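Local coordinates for ornithine aminotransferase (Plasmodium falciparum, PDB 3LG0), which probably catalyses, as a homodimer, the pyridoxal-phosphate-dependent transfer of the delta-amino group of L-ornithine to 2-oxoglutarate, giving glutamate semialdehyde and glutamate, at residues 8-13 with 41-45; 25-29 with 362-366. One frame throughout, in Å; residues are numbered along the deposited sequence.

Interaction 1: 8-13 with 41-45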
# COMPACT_ATOMS: atom_id res chain seq x y z
N LYS A 8 14.81 27.43 7.79
CA LYS A 8 13.61 27.84 7.07
C LYS A 8 12.36 27.87 7.93
O LYS A 8 12.36 27.46 9.08
CB LYS A 8 13.38 26.96 5.83
CG LYS A 8 14.07 25.61 5.87
CD LYS A 8 14.29 25.11 4.42
CE LYS A 8 12.96 24.80 3.72
NZ LYS A 8 13.05 23.83 2.58
N SER A 9 11.28 28.37 7.34
CA SER A 9 10.01 28.48 8.01
C SER A 9 8.96 27.48 7.47
O SER A 9 9.10 26.95 6.36
CB SER A 9 9.48 29.88 7.79
OG SER A 9 9.26 30.09 6.41
N SER A 10 7.90 27.27 8.25
CA SER A 10 6.72 26.52 7.79
C SER A 10 6.32 26.95 6.38
O SER A 10 5.85 26.15 5.56
CB SER A 10 5.53 26.72 8.73
OG SER A 10 5.70 26.04 9.96
N GLN A 11 6.48 28.24 6.10
CA GLN A 11 6.09 28.76 4.80
C GLN A 11 7.08 28.33 3.72
O GLN A 11 6.69 28.11 2.58
CB GLN A 11 5.90 30.28 4.84
CG GLN A 11 5.31 30.86 3.55
CD GLN A 11 3.80 30.64 3.44
OE1 GLN A 11 3.09 30.55 4.45
NE2 GLN A 11 3.30 30.56 2.21
N ASP A 12 8.36 28.22 4.05
CA ASP A 12 9.31 27.67 3.07
C ASP A 12 8.94 26.23 2.69
O ASP A 12 8.95 25.86 1.52
CB ASP A 12 10.74 27.68 3.56
CG ASP A 12 11.29 29.08 3.73
OD1 ASP A 12 10.74 30.01 3.11
OD2 ASP A 12 12.28 29.23 4.49
N TYR A 13 8.61 25.42 3.69
CA TYR A 13 8.18 24.07 3.40
C TYR A 13 6.94 24.04 2.53
O TYR A 13 6.89 23.28 1.56
CB TYR A 13 7.96 23.27 4.67
CG TYR A 13 9.26 22.84 5.29
CD1 TYR A 13 9.94 21.71 4.82
CD2 TYR A 13 9.81 23.56 6.32
CE1 TYR A 13 11.14 21.31 5.42
CE2 TYR A 13 10.99 23.19 6.91
CZ TYR A 13 11.65 22.08 6.47
OH TYR A 13 12.84 21.75 7.11
N TYR A 41 4.66 18.78 16.82
CA TYR A 41 5.39 20.04 16.87
C TYR A 41 5.74 20.52 15.47
O TYR A 41 6.22 19.73 14.65
CB TYR A 41 6.69 19.88 17.68
CG TYR A 41 6.47 19.27 19.05
CD1 TYR A 41 6.38 20.07 20.18
CD2 TYR A 41 6.33 17.90 19.20
CE1 TYR A 41 6.17 19.52 21.42
CE2 TYR A 41 6.10 17.34 20.43
CZ TYR A 41 6.02 18.15 21.54
OH TYR A 41 5.81 17.56 22.78
N ASP A 42 5.52 21.81 15.21
CA ASP A 42 5.80 22.37 13.90
C ASP A 42 7.20 22.99 13.76
O ASP A 42 8.04 22.90 14.67
CB ASP A 42 4.67 23.30 13.43
CG ASP A 42 4.68 24.65 14.14
OD1 ASP A 42 5.59 24.91 14.95
OD2 ASP A 42 3.77 25.46 13.88
N ILE A 43 7.45 23.58 12.59
CA ILE A 43 8.77 24.09 12.25
C ILE A 43 9.23 25.15 13.25
O ILE A 43 10.41 25.22 13.58
CB ILE A 43 8.77 24.69 10.82
CG1 ILE A 43 8.40 23.63 9.77
CG2 ILE A 43 10.13 25.29 10.50
CD1 ILE A 43 9.16 22.35 9.91
N GLU A 44 8.28 25.96 13.72
CA GLU A 44 8.57 27.03 14.67
C GLU A 44 8.48 26.55 16.11
O GLU A 44 8.34 27.34 17.03
CB GLU A 44 7.60 28.20 14.46
CG GLU A 44 7.82 28.96 13.16
CD GLU A 44 7.33 28.19 11.93
OE1 GLU A 44 6.31 27.49 12.06
OE2 GLU A 44 7.97 28.30 10.85
N ASP A 45 8.54 25.24 16.29
CA ASP A 45 8.46 24.62 17.61
C ASP A 45 7.16 24.83 18.42
O ASP A 45 7.13 24.57 19.62
CB ASP A 45 9.68 25.00 18.44
CG ASP A 45 10.97 24.48 17.84
OD1 ASP A 45 11.08 23.24 17.66
OD2 ASP A 45 11.88 25.29 17.55
O HOH W 1 3.41 25.19 10.93
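Two hydrogen bonds from S10 to one carboxylate tie the first turn of helix 10-20 to the type I beta turn D42-D45, which links strands 39-42 and 47-50. S10 N donates almost linearly to E44 OE2 (2.8 Å) and S10 OG to E44 OE1 (2.6 Å), which also pairs with R46. As a rule, the first amides of a helix lack the regular i-4 backbone acceptors. Here S9 OG at the N-cap accepts from D12 N (3.1 Å) while the D12 carboxylate folds back to accept from S9 N, a capping box; Q11 N adds a weak bond to S9 OG (3.4 Å), and E44 serves S10 N. A water bridges S10 OG (2.6 Å) and D42 OD2 (3.0 Å), itself salt-bridged to R46. Beyond these polar contacts, I43 points at the helix; I43 and Y13 also touch V31 of strand 31-36 and D88 of the second subunit. I43 CG2 lies 3.4 Å from K8 O, and I43 CD1 meets Y13 CE2 at 3.6 Å.

Interaction 2: 25-29 with 362-366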
# COMPACT_ATOMS: atom_id res chain seq x y z
N TYR A 25 -3.80 17.12 -2.77
CA TYR A 25 -4.33 17.18 -1.41
C TYR A 25 -4.50 18.61 -0.94
O TYR A 25 -3.92 19.52 -1.51
CB TYR A 25 -3.43 16.43 -0.44
CG TYR A 25 -3.45 14.94 -0.67
CD1 TYR A 25 -4.48 14.15 -0.15
CD2 TYR A 25 -2.44 14.31 -1.39
CE1 TYR A 25 -4.50 12.78 -0.35
CE2 TYR A 25 -2.46 12.94 -1.59
CZ TYR A 25 -3.49 12.18 -1.07
OH TYR A 25 -3.52 10.82 -1.27
N ASP A 26 -5.29 18.80 0.10
CA ASP A 26 -5.63 20.13 0.59
C ASP A 26 -5.45 20.23 2.11
O ASP A 26 -6.42 20.35 2.84
CB ASP A 26 -7.08 20.44 0.23
CG ASP A 26 -7.49 21.84 0.61
OD1 ASP A 26 -6.63 22.74 0.54
OD2 ASP A 26 -8.68 22.04 0.97
N PRO A 27 -4.20 20.17 2.59
CA PRO A 27 -3.95 20.08 4.03
C PRO A 27 -4.19 21.41 4.74
O PRO A 27 -4.10 22.46 4.15
CB PRO A 27 -2.46 19.75 4.12
CG PRO A 27 -1.98 19.57 2.71
CD PRO A 27 -2.95 20.25 1.82
N ILE A 28 -4.48 21.33 6.03
CA ILE A 28 -4.40 22.48 6.91
C ILE A 28 -2.96 23.00 6.88
O ILE A 28 -2.00 22.21 6.88
CB ILE A 28 -4.80 22.06 8.36
CG1 ILE A 28 -6.32 21.87 8.47
CG2 ILE A 28 -4.33 23.06 9.38
CD1 ILE A 28 -7.09 23.11 8.10
N PRO A 29 -2.79 24.33 6.86
CA PRO A 29 -1.46 24.93 6.79
C PRO A 29 -0.66 24.83 8.09
O PRO A 29 -0.40 25.83 8.75
CB PRO A 29 -1.74 26.41 6.49
CG PRO A 29 -3.20 26.53 6.29
CD PRO A 29 -3.84 25.35 6.95
N TRP A 362 -13.81 24.66 7.52
CA TRP A 362 -12.38 24.88 7.30
C TRP A 362 -11.87 25.94 8.28
O TRP A 362 -10.86 25.72 8.96
CB TRP A 362 -12.14 25.32 5.85
CG TRP A 362 -10.70 25.63 5.51
CD1 TRP A 362 -10.11 26.86 5.44
CD2 TRP A 362 -9.67 24.68 5.17
NE1 TRP A 362 -8.79 26.75 5.09
CE2 TRP A 362 -8.49 25.42 4.91
CE3 TRP A 362 -9.63 23.29 5.06
CZ2 TRP A 362 -7.29 24.81 4.56
CZ3 TRP A 362 -8.42 22.68 4.71
CH2 TRP A 362 -7.27 23.44 4.46
N ASP A 363 -12.58 27.07 8.38
CA ASP A 363 -12.18 28.14 9.30
C ASP A 363 -12.16 27.68 10.75
O ASP A 363 -11.28 28.06 11.53
CB ASP A 363 -13.07 29.38 9.14
CG ASP A 363 -12.90 30.05 7.78
OD1 ASP A 363 -11.83 29.90 7.16
OD2 ASP A 363 -13.85 30.73 7.32
N ILE A 364 -13.12 26.84 11.12
CA ILE A 364 -13.14 26.25 12.45
C ILE A 364 -11.86 25.46 12.72
O ILE A 364 -11.24 25.61 13.77
CB ILE A 364 -14.40 25.38 12.68
CG1 ILE A 364 -15.66 26.25 12.61
CG2 ILE A 364 -14.32 24.65 14.02
CD1 ILE A 364 -16.96 25.48 12.67
N CYS A 365 -11.45 24.64 11.76
CA CYS A 365 -10.22 23.86 11.88
C CYS A 365 -8.99 24.76 11.98
O CYS A 365 -8.10 24.52 12.78
CB CYS A 365 -10.07 22.88 10.70
SG CYS A 365 -11.33 21.60 10.68
N LEU A 366 -8.96 25.80 11.16
CA LEU A 366 -7.88 26.78 11.23
C LEU A 366 -7.84 27.43 12.61
O LEU A 366 -6.76 27.69 13.14
CB LEU A 366 -8.02 27.86 10.15
CG LEU A 366 -7.96 27.40 8.70
CD1 LEU A 366 -7.97 28.60 7.75
CD2 LEU A 366 -6.75 26.55 8.45
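Packing, mainly apolar, joins the loop before strand 31-36, in which two prolines, P27 and P29, flank I28, to helix 361-370. The central element is a CH-pi contact: I28 CD1 sits over the face of the W362 six-membered ring, 3.7 Å from its centroid and 14° off the normal. The same methyl reaches one helical turn onward, with I28 CD1 3.5 Å from L366 CD2 and 4.0 Å from C365 CB, so it fills the space between residues 362, 365 and 366. P29 extends the apolar patch, its CD lying 3.5 Å from L366 CD2. Around the indole edge the contacts are with oxygens, P27 O at 3.3 Å and D26 O at 3.6 Å from W362 CH2, near the ring plane. R376 of strand 373-378 touches both I28 and W362, and C365 packs on S377 of that strand. Helix 361-370 thus lies between the loop leading into strand 31-36 and helix 393-412, where F410 meets D363 and I364.

Overall arrangement
Interactions 1 and 2 join the N-terminal part of a class-III aminotransferase to a turn between its N-terminal strands and to a C-terminal helix. Helix 10-20 meets the turn after strand 39-42 at its start, and the loop that follows the helix packs on helix 361-370. Along the sequence the two contacts cross, since 25-29 falls between 8-13 and 41-45 while its partner 362-366 lies beyond 41-45. Their centres are about 16 Å apart and their nearest atoms about 6 Å, without touching. Both abut the second subunit, through its D88 and F85 respectively. Both lie away from K262, the lysine expected by similarity to carry the cofactor.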